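Local coordinates for protein folylpolyglutamate synthase (FolC) (PDB 6K8C) that probably catalyses ATP-dependent addition of glutamate to dihydropteroate, giving dihydrofolate, and the successive glutamate additions that yield folylpolyglutamates, at residues A[34-42]-A[109-119]; A[90-98]-A[125-136]. One frame throughout, in Å; residues are numbered along the deposited sequence.

Contact 1: residues A[34-42]-A[109-119]; sequences IYKDFKNAF and QLQSHAFSSAC
Phe115 meets helix 34-41 through a chi1 of 58°, which places CG between its own backbone N and carbonyl carbon and sets the ring in the hole formed by Ile34, Asp37, Phe38 and Ala41. Phe42, with CG anti to its carbonyl carbon, reaches the same ring from the end of the helix. The evidence for a knob-into-hole fit lies in what surrounds Phe115: Phe38 CA covers one ring face, 3.8 Å from Phe115 CZ, while CB of His113 lies over the opposite face. Asp37 meets the ring by its methylene, CB standing 3.6 Å from Phe115 CD2, and Phe42 CE2 comes to the rim in the ring plane, 3.8 Å from Phe115 CZ. Phe42 CE2 also lies over one face of the His113 imidazole, toward its rim, the planes oblique at 52° and Phe42 CZ 3.5 Å from His113 NE2. Phe42 turns its edge to the main chain, CZ lying 3.5 Å from Gln109 O. Leu110 CD2 meets the edge of the Phe38 ring, in its plane, 3.8 Å from Phe38 CE1. At the other end, Ile34 CG2 packs 3.7 Å from Cys119 SG. Lys19 NZ hydrogen-bonds the carbonyl oxygens of Ser116 and Cys119. With the axes of helices 34-41 and 114-118 at 150° and 9.5 Å apart, this is near-antiparallel helix packing, setting helix 28-41 on the short helix 114-118 of the Mur ligase middle-domain region.

Contact 2: residues A[90-98]-A[125-136]; sequences RFFLNGSVV and ATLLAVMLAKDC
Phe91 and Leu132 cross at about a right angle, and this crossing lies at the centre of the packing of strand 91-93 on helix 121-132. Leu132 CD1 lies obliquely to the aromatic ring, touching its root at 3.7 Å from Phe91 CG, whereas the far end of the ring runs on toward the preceding helical turns. There the ring presents its edge: Phe91 CE1 is 3.4 Å from Ala125 O, which lies near the ring plane, and Ala129 CB meets the same edge 3.9 Å from Phe91 CE1. Leu128 crosses the ring obliquely, with CB 4.0 Å from Phe91 CZ. Ala125 O is already engaged by the helical N-H of Ala129, so the aromatic edge packs against a carbonyl that has its hydrogen bond. The two branches of Leu132 divide the work, CD2 turning to Val98, again near a right angle, at 4.1 Å from Val98 CG2. Phe91 thus comes from the first strand of the hairpin and Val98 from just after the second. Further along, Leu93 has CG anti to its backbone N (chi1 169°), bringing CD1 to 3.7 Å from Cys136 SG, just beyond the helix. Leu77 of the neighbouring strand 76-79 adjoins both Leu93 and Leu132. The axes of strand 91-93 and helix 125-132 run almost parallel, 6° between them and 9.8 Å apart. Such helix-on-sheet packing is characteristic of the alpha/beta, P-loop-type central domain of Mur ligases; here it fastens the edge hairpin, closed by a type I' turn from Leu93 to Ser96, to a helix that covers the sheet.

How the contacts relate
Contacts 1 and 2 have centres about 17 Å apart and meet at helix 121-132, which belongs to contact 2 and against which Phe38 and Cys119 of contact 1 pack. Contact 2 uses the side toward the edge hairpin, and contact 1 lies beyond its other side. They touch directly. Phe38 CE1 is 3.7 Å from Met131 SD, and Phe38 CE2 lies 3.7 Å from Val130 CG1, while Cys119 SG approaches Leu127 CD1 to 3.6 Å. The chain also connects them: strand 96-97 leads into helix 100-110 and helix 114-118 into helix 121-132, and the four segments interleave along the sequence. Together they form successive layers of sheet edge, helix and outer helices.

Contact 1: residues A[34-42]-A[109-119]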
loop_
_atom_site.group_PDB
_atom_site.type_symbol
_atom_site.label_atom_id
_atom_site.label_comp_id
_atom_site.label_asym_id
_atom_site.label_seq_id
_atom_site.Cartn_x
_atom_site.Cartn_y
_atom_site.Cartn_z
ATOM N N ILE A 34 1.947 1.899 -24.896
ATOM C CA ILE A 34 0.541 1.758 -24.522
ATOM C C ILE A 34 -0.021 3.104 -24.088
ATOM O O ILE A 34 -1.100 3.521 -24.528
ATOM C CB ILE A 34 0.371 0.707 -23.408
ATOM C CG1 ILE A 34 0.577 -0.711 -23.943
ATOM C CG2 ILE A 34 -1.020 0.819 -22.773
ATOM C CD1 ILE A 34 0.733 -1.749 -22.841
ATOM N N TYR A 35 0.711 3.805 -23.217
ATOM C CA TYR A 35 0.196 5.045 -22.645
ATOM C C TYR A 35 0.065 6.129 -23.706
ATOM O O TYR A 35 -0.900 6.903 -23.695
ATOM C CB TYR A 35 1.090 5.510 -21.486
ATOM C CG TYR A 35 0.488 6.672 -20.732
ATOM C CD1 TYR A 35 -0.752 6.550 -20.121
ATOM C CD2 TYR A 35 1.135 7.900 -20.665
ATOM C CE1 TYR A 35 -1.327 7.609 -19.455
ATOM C CE2 TYR A 35 0.566 8.970 -19.989
ATOM C CZ TYR A 35 -0.665 8.812 -19.388
ATOM O OH TYR A 35 -1.248 9.862 -18.719
ATOM N N LYS A 36 1.019 6.195 -24.637
ATOM C CA LYS A 36 0.920 7.152 -25.736
ATOM C C LYS A 36 -0.340 6.907 -26.556
ATOM O O LYS A 36 -1.062 7.849 -26.903
ATOM C CB LYS A 36 2.168 7.069 -26.617
ATOM C CG LYS A 36 2.745 8.424 -27.011
ATOM C CD LYS A 36 3.624 9.002 -25.900
ATOM C CE LYS A 36 4.371 10.249 -26.363
ATOM N NZ LYS A 36 5.602 10.498 -25.561
ATOM N N ASP A 37 -0.629 5.637 -26.857
ATOM C CA ASP A 37 -1.862 5.301 -27.565
ATOM C C ASP A 37 -3.089 5.670 -26.747
ATOM O O ASP A 37 -4.087 6.153 -27.296
ATOM C CB ASP A 37 -1.892 3.811 -27.899
ATOM C CG ASP A 37 -0.893 3.431 -28.964
ATOM O OD1 ASP A 37 -0.151 4.319 -29.433
ATOM O OD2 ASP A 37 -0.855 2.239 -29.332
ATOM N N PHE A 38 -3.045 5.431 -25.432
ATOM C CA PHE A 38 -4.174 5.793 -24.581
ATOM C C PHE A 38 -4.464 7.285 -24.666
ATOM O O PHE A 38 -5.624 7.699 -24.792
ATOM C CB PHE A 38 -3.908 5.395 -23.121
ATOM C CG PHE A 38 -4.885 6.006 -22.152
ATOM C CD1 PHE A 38 -6.096 5.390 -21.892
ATOM C CD2 PHE A 38 -4.612 7.218 -21.538
ATOM C CE1 PHE A 38 -7.007 5.957 -21.025
ATOM C CE2 PHE A 38 -5.520 7.793 -20.674
ATOM C CZ PHE A 38 -6.715 7.160 -20.409
ATOM N N LYS A 39 -3.420 8.111 -24.568
ATOM C CA LYS A 39 -3.624 9.555 -24.563
ATOM C C LYS A 39 -4.191 10.028 -25.897
ATOM O O LYS A 39 -5.098 10.866 -25.935
ATOM C CB LYS A 39 -2.311 10.265 -24.244
ATOM C CG LYS A 39 -1.948 10.267 -22.755
ATOM C CD LYS A 39 -0.701 11.093 -22.499
ATOM C CE LYS A 39 0.510 10.500 -23.194
ATOM N NZ LYS A 39 1.733 11.316 -22.969
ATOM N N ASN A 40 -3.682 9.476 -27.001
ATOM C CA ASN A 40 -4.250 9.773 -28.313
ATOM C C ASN A 40 -5.718 9.368 -28.380
ATOM O O ASN A 40 -6.577 10.165 -28.775
ATOM C CB ASN A 40 -3.450 9.061 -29.407
ATOM C CG ASN A 40 -2.157 9.788 -29.765
ATOM O OD1 ASN A 40 -2.039 11.005 -29.598
ATOM N ND2 ASN A 40 -1.189 9.041 -30.280
ATOM N N ALA A 41 -6.030 8.130 -27.983
ATOM C CA ALA A 41 -7.397 7.640 -28.130
ATOM C C ALA A 41 -8.348 8.253 -27.114
ATOM O O ALA A 41 -9.555 8.319 -27.365
ATOM C CB ALA A 41 -7.434 6.115 -28.015
ATOM N N PHE A 42 -7.843 8.693 -25.965
ATOM C CA PHE A 42 -8.726 9.231 -24.940
ATOM C C PHE A 42 -8.360 10.664 -24.571
ATOM O O PHE A 42 -8.928 11.605 -25.131
ATOM C CB PHE A 42 -8.720 8.322 -23.706
ATOM C CG PHE A 42 -9.444 7.026 -23.921
ATOM C CD1 PHE A 42 -10.795 6.929 -23.643
ATOM C CD2 PHE A 42 -8.782 5.911 -24.411
ATOM C CE1 PHE A 42 -11.477 5.749 -23.843
ATOM C CE2 PHE A 42 -9.464 4.725 -24.613
ATOM C CZ PHE A 42 -10.810 4.644 -24.330
ATOM N N GLN A 109 -15.044 1.036 -21.672
ATOM C CA GLN A 109 -14.486 1.986 -22.629
ATOM C C GLN A 109 -13.095 1.564 -23.092
ATOM O O GLN A 109 -12.734 1.773 -24.256
ATOM C CB GLN A 109 -14.434 3.388 -22.018
ATOM C CG GLN A 109 -15.774 3.927 -21.548
ATOM C CD GLN A 109 -15.660 5.329 -20.979
ATOM O OE1 GLN A 109 -16.025 5.577 -19.830
ATOM N NE2 GLN A 109 -15.145 6.254 -21.782
ATOM N N LEU A 110 -12.295 0.978 -22.195
ATOM C CA LEU A 110 -10.911 0.655 -22.530
ATOM C C LEU A 110 -10.790 -0.600 -23.388
ATOM O O LEU A 110 -9.936 -0.662 -24.282
ATOM C CB LEU A 110 -10.086 0.463 -21.256
ATOM C CG LEU A 110 -9.694 1.691 -20.442
ATOM C CD1 LEU A 110 -8.907 1.250 -19.217
ATOM C CD2 LEU A 110 -8.878 2.637 -21.300
ATOM N N GLN A 111 -11.602 -1.619 -23.105
ATOM C CA GLN A 111 -11.323 -2.965 -23.598
ATOM C C GLN A 111 -11.352 -3.071 -25.119
ATOM O O GLN A 111 -10.764 -4.008 -25.670
ATOM C CB GLN A 111 -12.314 -3.960 -22.989
ATOM C CG GLN A 111 -13.775 -3.565 -23.142
ATOM C CD GLN A 111 -14.331 -3.906 -24.512
ATOM O OE1 GLN A 111 -13.919 -4.887 -25.132
ATOM N NE2 GLN A 111 -15.262 -3.093 -24.995
ATOM N N SER A 112 -12.006 -2.140 -25.812
ATOM C CA SER A 112 -12.128 -2.233 -27.262
ATOM C C SER A 112 -10.878 -1.780 -28.004
ATOM O O SER A 112 -10.870 -1.807 -29.238
ATOM C CB SER A 112 -13.330 -1.416 -27.746
ATOM O OG SER A 112 -13.445 -0.197 -27.031
ATOM N N HIS A 113 -9.828 -1.373 -27.303
ATOM C CA HIS A 113 -8.627 -0.866 -27.944
ATOM C C HIS A 113 -7.493 -1.872 -27.828
ATOM O O HIS A 113 -7.364 -2.581 -26.824
ATOM C CB HIS A 113 -8.206 0.472 -27.337
ATOM C CG HIS A 113 -9.244 1.542 -27.474
ATOM N ND1 HIS A 113 -9.115 2.595 -28.354
ATOM C CD2 HIS A 113 -10.433 1.715 -26.850
ATOM C CE1 HIS A 113 -10.178 3.373 -28.263
ATOM N NE2 HIS A 113 -10.993 2.861 -27.358
ATOM N N ALA A 114 -6.663 -1.915 -28.873
ATOM C CA ALA A 114 -5.582 -2.893 -28.930
ATOM C C ALA A 114 -4.605 -2.725 -27.771
ATOM O O ALA A 114 -4.105 -3.719 -27.228
ATOM C CB ALA A 114 -4.851 -2.783 -30.269
ATOM N N PHE A 115 -4.316 -1.479 -27.372
ATOM C CA PHE A 115 -3.342 -1.280 -26.300
ATOM C C PHE A 115 -3.831 -1.865 -24.980
ATOM O O PHE A 115 -3.018 -2.225 -24.121
ATOM C CB PHE A 115 -2.990 0.208 -26.145
ATOM C CG PHE A 115 -4.167 1.105 -25.857
ATOM C CD1 PHE A 115 -4.712 1.180 -24.585
ATOM C CD2 PHE A 115 -4.702 1.904 -26.855
ATOM C CE1 PHE A 115 -5.784 2.014 -24.319
ATOM C CE2 PHE A 115 -5.768 2.745 -26.596
ATOM C CZ PHE A 115 -6.313 2.797 -25.327
ATOM N N SER A 116 -5.148 -1.980 -24.805
ATOM C CA SER A 116 -5.676 -2.582 -23.586
ATOM C C SER A 116 -5.393 -4.078 -23.538
ATOM O O SER A 116 -5.093 -4.624 -22.470
ATOM C CB SER A 116 -7.173 -2.313 -23.478
ATOM O OG SER A 116 -7.411 -0.935 -23.249
ATOM N N SER A 117 -5.487 -4.761 -24.680
ATOM C CA SER A 117 -5.156 -6.182 -24.704
ATOM C C SER A 117 -3.668 -6.410 -24.506
ATOM O O SER A 117 -3.268 -7.447 -23.964
ATOM C CB SER A 117 -5.617 -6.813 -26.019
ATOM O OG SER A 117 -7.027 -6.886 -26.080
ATOM N N ALA A 118 -2.834 -5.459 -24.930
ATOM C CA ALA A 118 -1.395 -5.591 -24.740
ATOM C C ALA A 118 -0.971 -5.357 -23.293
ATOM O O ALA A 118 0.153 -5.715 -22.928
ATOM C CB ALA A 118 -0.655 -4.617 -25.660
ATOM N N CYS A 119 -1.835 -4.771 -22.469
ATOM C CA CYS A 119 -1.467 -4.454 -21.093
ATOM C C CYS A 119 -1.206 -5.710 -20.277
ATOM O O CYS A 119 -1.934 -6.701 -20.376
ATOM C CB CYS A 119 -2.579 -3.659 -20.410
ATOM S SG CYS A 119 -2.641 -1.917 -20.816
#

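Contact 2: residues A[90-98]-A[125-136]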
loop_
_atom_site.group_PDB
_atom_site.type_symbol
_atom_site.label_atom_id
_atom_site.label_comp_id
_atom_site.label_asym_id
_atom_site.label_seq_id
_atom_site.Cartn_x
_atom_site.Cartn_y
_atom_site.Cartn_z
ATOM N N ARG A 90 -8.125 -0.971 -5.090
ATOM C CA ARG A 90 -7.009 -0.261 -5.689
ATOM C C ARG A 90 -7.360 1.160 -6.106
ATOM O O ARG A 90 -6.448 1.925 -6.438
ATOM C CB ARG A 90 -6.494 -1.051 -6.901
ATOM C CG ARG A 90 -5.842 -2.388 -6.517
ATOM C CD ARG A 90 -5.741 -3.322 -7.718
ATOM N NE ARG A 90 -5.233 -4.635 -7.334
ATOM C CZ ARG A 90 -3.995 -5.054 -7.560
ATOM N NH1 ARG A 90 -3.131 -4.266 -8.182
ATOM N NH2 ARG A 90 -3.625 -6.271 -7.176
ATOM N N PHE A 91 -8.638 1.538 -6.087
ATOM C CA PHE A 91 -9.076 2.843 -6.577
ATOM C C PHE A 91 -9.932 3.514 -5.506
ATOM O O PHE A 91 -11.119 3.207 -5.363
ATOM C CB PHE A 91 -9.841 2.700 -7.893
ATOM C CG PHE A 91 -9.212 1.731 -8.858
ATOM C CD1 PHE A 91 -8.231 2.154 -9.743
ATOM C CD2 PHE A 91 -9.613 0.400 -8.891
ATOM C CE1 PHE A 91 -7.656 1.265 -10.651
ATOM C CE2 PHE A 91 -9.037 -0.494 -9.782
ATOM C CZ PHE A 91 -8.057 -0.060 -10.665
ATOM N N PHE A 92 -9.319 4.422 -4.751
ATOM C CA PHE A 92 -10.004 5.226 -3.744
ATOM C C PHE A 92 -10.336 6.559 -4.401
ATOM O O PHE A 92 -9.441 7.372 -4.648
ATOM C CB PHE A 92 -9.118 5.412 -2.512
ATOM C CG PHE A 92 -9.826 6.018 -1.324
ATOM C CD1 PHE A 92 -10.608 5.233 -0.495
ATOM C CD2 PHE A 92 -9.676 7.362 -1.023
ATOM C CE1 PHE A 92 -11.243 5.781 0.605
ATOM C CE2 PHE A 92 -10.312 7.922 0.081
ATOM C CZ PHE A 92 -11.093 7.129 0.893
ATOM N N LEU A 93 -11.612 6.770 -4.714
ATOM C CA LEU A 93 -12.037 7.871 -5.571
ATOM C C LEU A 93 -12.992 8.781 -4.810
ATOM O O LEU A 93 -14.066 8.342 -4.384
ATOM C CB LEU A 93 -12.705 7.337 -6.843
ATOM C CG LEU A 93 -13.426 8.359 -7.721
ATOM C CD1 LEU A 93 -12.447 9.377 -8.290
ATOM C CD2 LEU A 93 -14.181 7.654 -8.845
ATOM N N ASN A 94 -12.599 10.044 -4.652
ATOM C CA ASN A 94 -13.435 11.072 -4.035
ATOM C C ASN A 94 -13.991 10.606 -2.691
ATOM O O ASN A 94 -15.185 10.719 -2.407
ATOM C CB ASN A 94 -14.559 11.502 -4.983
ATOM C CG ASN A 94 -14.032 12.067 -6.290
ATOM O OD1 ASN A 94 -12.944 12.639 -6.337
ATOM N ND2 ASN A 94 -14.799 11.899 -7.363
ATOM N N GLY A 95 -13.108 10.055 -1.861
ATOM C CA GLY A 95 -13.438 9.744 -0.488
ATOM C C GLY A 95 -13.947 8.346 -0.218
ATOM O O GLY A 95 -14.244 8.032 0.942
ATOM N N SER A 96 -14.051 7.488 -1.232
ATOM C CA SER A 96 -14.503 6.126 -0.993
ATOM C C SER A 96 -13.961 5.198 -2.075
ATOM O O SER A 96 -13.550 5.634 -3.155
ATOM C CB SER A 96 -16.037 6.050 -0.937
ATOM O OG SER A 96 -16.594 6.261 -2.216
ATOM N N VAL A 97 -13.940 3.903 -1.750
ATOM C CA VAL A 97 -13.588 2.885 -2.733
ATOM C C VAL A 97 -14.526 2.999 -3.925
ATOM O O VAL A 97 -15.732 3.214 -3.763
ATOM C CB VAL A 97 -13.667 1.492 -2.085
ATOM C CG1 VAL A 97 -13.661 0.401 -3.133
ATOM C CG2 VAL A 97 -12.513 1.309 -1.087
ATOM N N VAL A 98 -13.971 2.868 -5.135
ATOM C CA VAL A 98 -14.765 3.080 -6.340
ATOM C C VAL A 98 -15.907 2.072 -6.408
ATOM O O VAL A 98 -15.774 0.909 -6.002
ATOM C CB VAL A 98 -13.874 3.010 -7.593
ATOM C CG1 VAL A 98 -13.377 1.584 -7.839
ATOM C CG2 VAL A 98 -14.621 3.547 -8.811
ATOM N N ALA A 125 -4.526 -1.991 -14.748
ATOM C CA ALA A 125 -4.978 -1.286 -13.550
ATOM C C ALA A 125 -4.580 0.184 -13.600
ATOM O O ALA A 125 -5.361 1.061 -13.210
ATOM C CB ALA A 125 -4.404 -1.955 -12.297
ATOM N N THR A 126 -3.370 0.468 -14.092
ATOM C CA THR A 126 -2.911 1.849 -14.213
ATOM C C THR A 126 -3.804 2.650 -15.157
ATOM O O THR A 126 -4.195 3.780 -14.845
ATOM C CB THR A 126 -1.453 1.877 -14.688
ATOM O OG1 THR A 126 -0.628 1.183 -13.741
ATOM C CG2 THR A 126 -0.946 3.310 -14.825
ATOM N N LEU A 127 -4.138 2.083 -16.322
ATOM C CA LEU A 127 -5.026 2.785 -17.245
ATOM C C LEU A 127 -6.404 2.987 -16.636
ATOM O O LEU A 127 -7.029 4.036 -16.836
ATOM C CB LEU A 127 -5.147 2.026 -18.573
ATOM C CG LEU A 127 -3.900 1.926 -19.454
ATOM C CD1 LEU A 127 -4.274 1.281 -20.792
ATOM C CD2 LEU A 127 -3.251 3.287 -19.675
ATOM N N LEU A 128 -6.904 1.989 -15.902
ATOM C CA LEU A 128 -8.186 2.147 -15.228
ATOM C C LEU A 128 -8.141 3.306 -14.237
ATOM O O LEU A 128 -9.102 4.080 -14.129
ATOM C CB LEU A 128 -8.573 0.847 -14.522
ATOM C CG LEU A 128 -9.066 -0.313 -15.392
ATOM C CD1 LEU A 128 -9.178 -1.579 -14.559
ATOM C CD2 LEU A 128 -10.395 0.033 -16.049
ATOM N N ALA A 129 -7.032 3.447 -13.509
ATOM C CA ALA A 129 -6.898 4.563 -12.578
ATOM C C ALA A 129 -6.955 5.900 -13.308
ATOM O O ALA A 129 -7.637 6.831 -12.863
ATOM C CB ALA A 129 -5.593 4.436 -11.783
ATOM N N VAL A 130 -6.244 6.016 -14.432
ATOM C CA VAL A 130 -6.253 7.267 -15.187
ATOM C C VAL A 130 -7.647 7.554 -15.726
ATOM O O VAL A 130 -8.104 8.704 -15.716
ATOM C CB VAL A 130 -5.212 7.222 -16.319
ATOM C CG1 VAL A 130 -5.224 8.540 -17.110
ATOM C CG2 VAL A 130 -3.833 6.931 -15.761
ATOM N N MET A 131 -8.346 6.520 -16.207
ATOM C CA MET A 131 -9.712 6.710 -16.691
ATOM C C MET A 131 -10.620 7.196 -15.569
ATOM O O MET A 131 -11.416 8.129 -15.748
ATOM C CB MET A 131 -10.251 5.405 -17.286
ATOM C CG MET A 131 -9.793 5.122 -18.705
ATOM S SD MET A 131 -10.477 6.275 -19.920
ATOM C CE MET A 131 -12.223 5.905 -19.785
ATOM N N LEU A 132 -10.507 6.574 -14.394
ATOM C CA LEU A 132 -11.344 6.950 -13.264
ATOM C C LEU A 132 -11.033 8.347 -12.746
ATOM O O LEU A 132 -11.910 8.970 -12.139
ATOM C CB LEU A 132 -11.178 5.937 -12.136
ATOM C CG LEU A 132 -11.735 4.546 -12.412
ATOM C CD1 LEU A 132 -11.306 3.583 -11.317
ATOM C CD2 LEU A 132 -13.245 4.597 -12.528
ATOM N N ALA A 133 -9.817 8.848 -12.972
ATOM C CA ALA A 133 -9.389 10.144 -12.456
ATOM C C ALA A 133 -9.505 11.260 -13.488
ATOM O O ALA A 133 -8.944 12.341 -13.279
ATOM C CB ALA A 133 -7.948 10.057 -11.947
ATOM N N LYS A 134 -10.233 11.021 -14.584
ATOM C CA LYS A 134 -10.333 11.984 -15.680
ATOM C C LYS A 134 -10.686 13.387 -15.194
ATOM O O LYS A 134 -10.126 14.378 -15.681
ATOM C CB LYS A 134 -11.381 11.496 -16.686
ATOM C CG LYS A 134 -11.631 12.435 -17.860
ATOM C CD LYS A 134 -12.928 12.059 -18.570
ATOM C CE LYS A 134 -12.838 12.286 -20.068
ATOM N NZ LYS A 134 -12.357 13.656 -20.392
ATOM N N ASP A 135 -11.615 13.494 -14.245
ATOM C CA ASP A 135 -12.080 14.785 -13.752
ATOM C C ASP A 135 -11.600 15.082 -12.336
ATOM O O ASP A 135 -12.225 15.881 -11.629
ATOM C CB ASP A 135 -13.605 14.861 -13.811
ATOM C CG ASP A 135 -14.137 14.698 -15.221
ATOM O OD1 ASP A 135 -13.640 15.402 -16.124
ATOM O OD2 ASP A 135 -15.041 13.862 -15.420
ATOM N N CYS A 136 -10.505 14.463 -11.908
ATOM C CA CYS A 136 -9.964 14.706 -10.580
ATOM C C CYS A 136 -9.015 15.895 -10.593
ATOM O O CYS A 136 -8.419 16.237 -11.619
ATOM C CB CYS A 136 -9.230 13.469 -10.058
ATOM S SG CYS A 136 -10.325 12.181 -9.483
#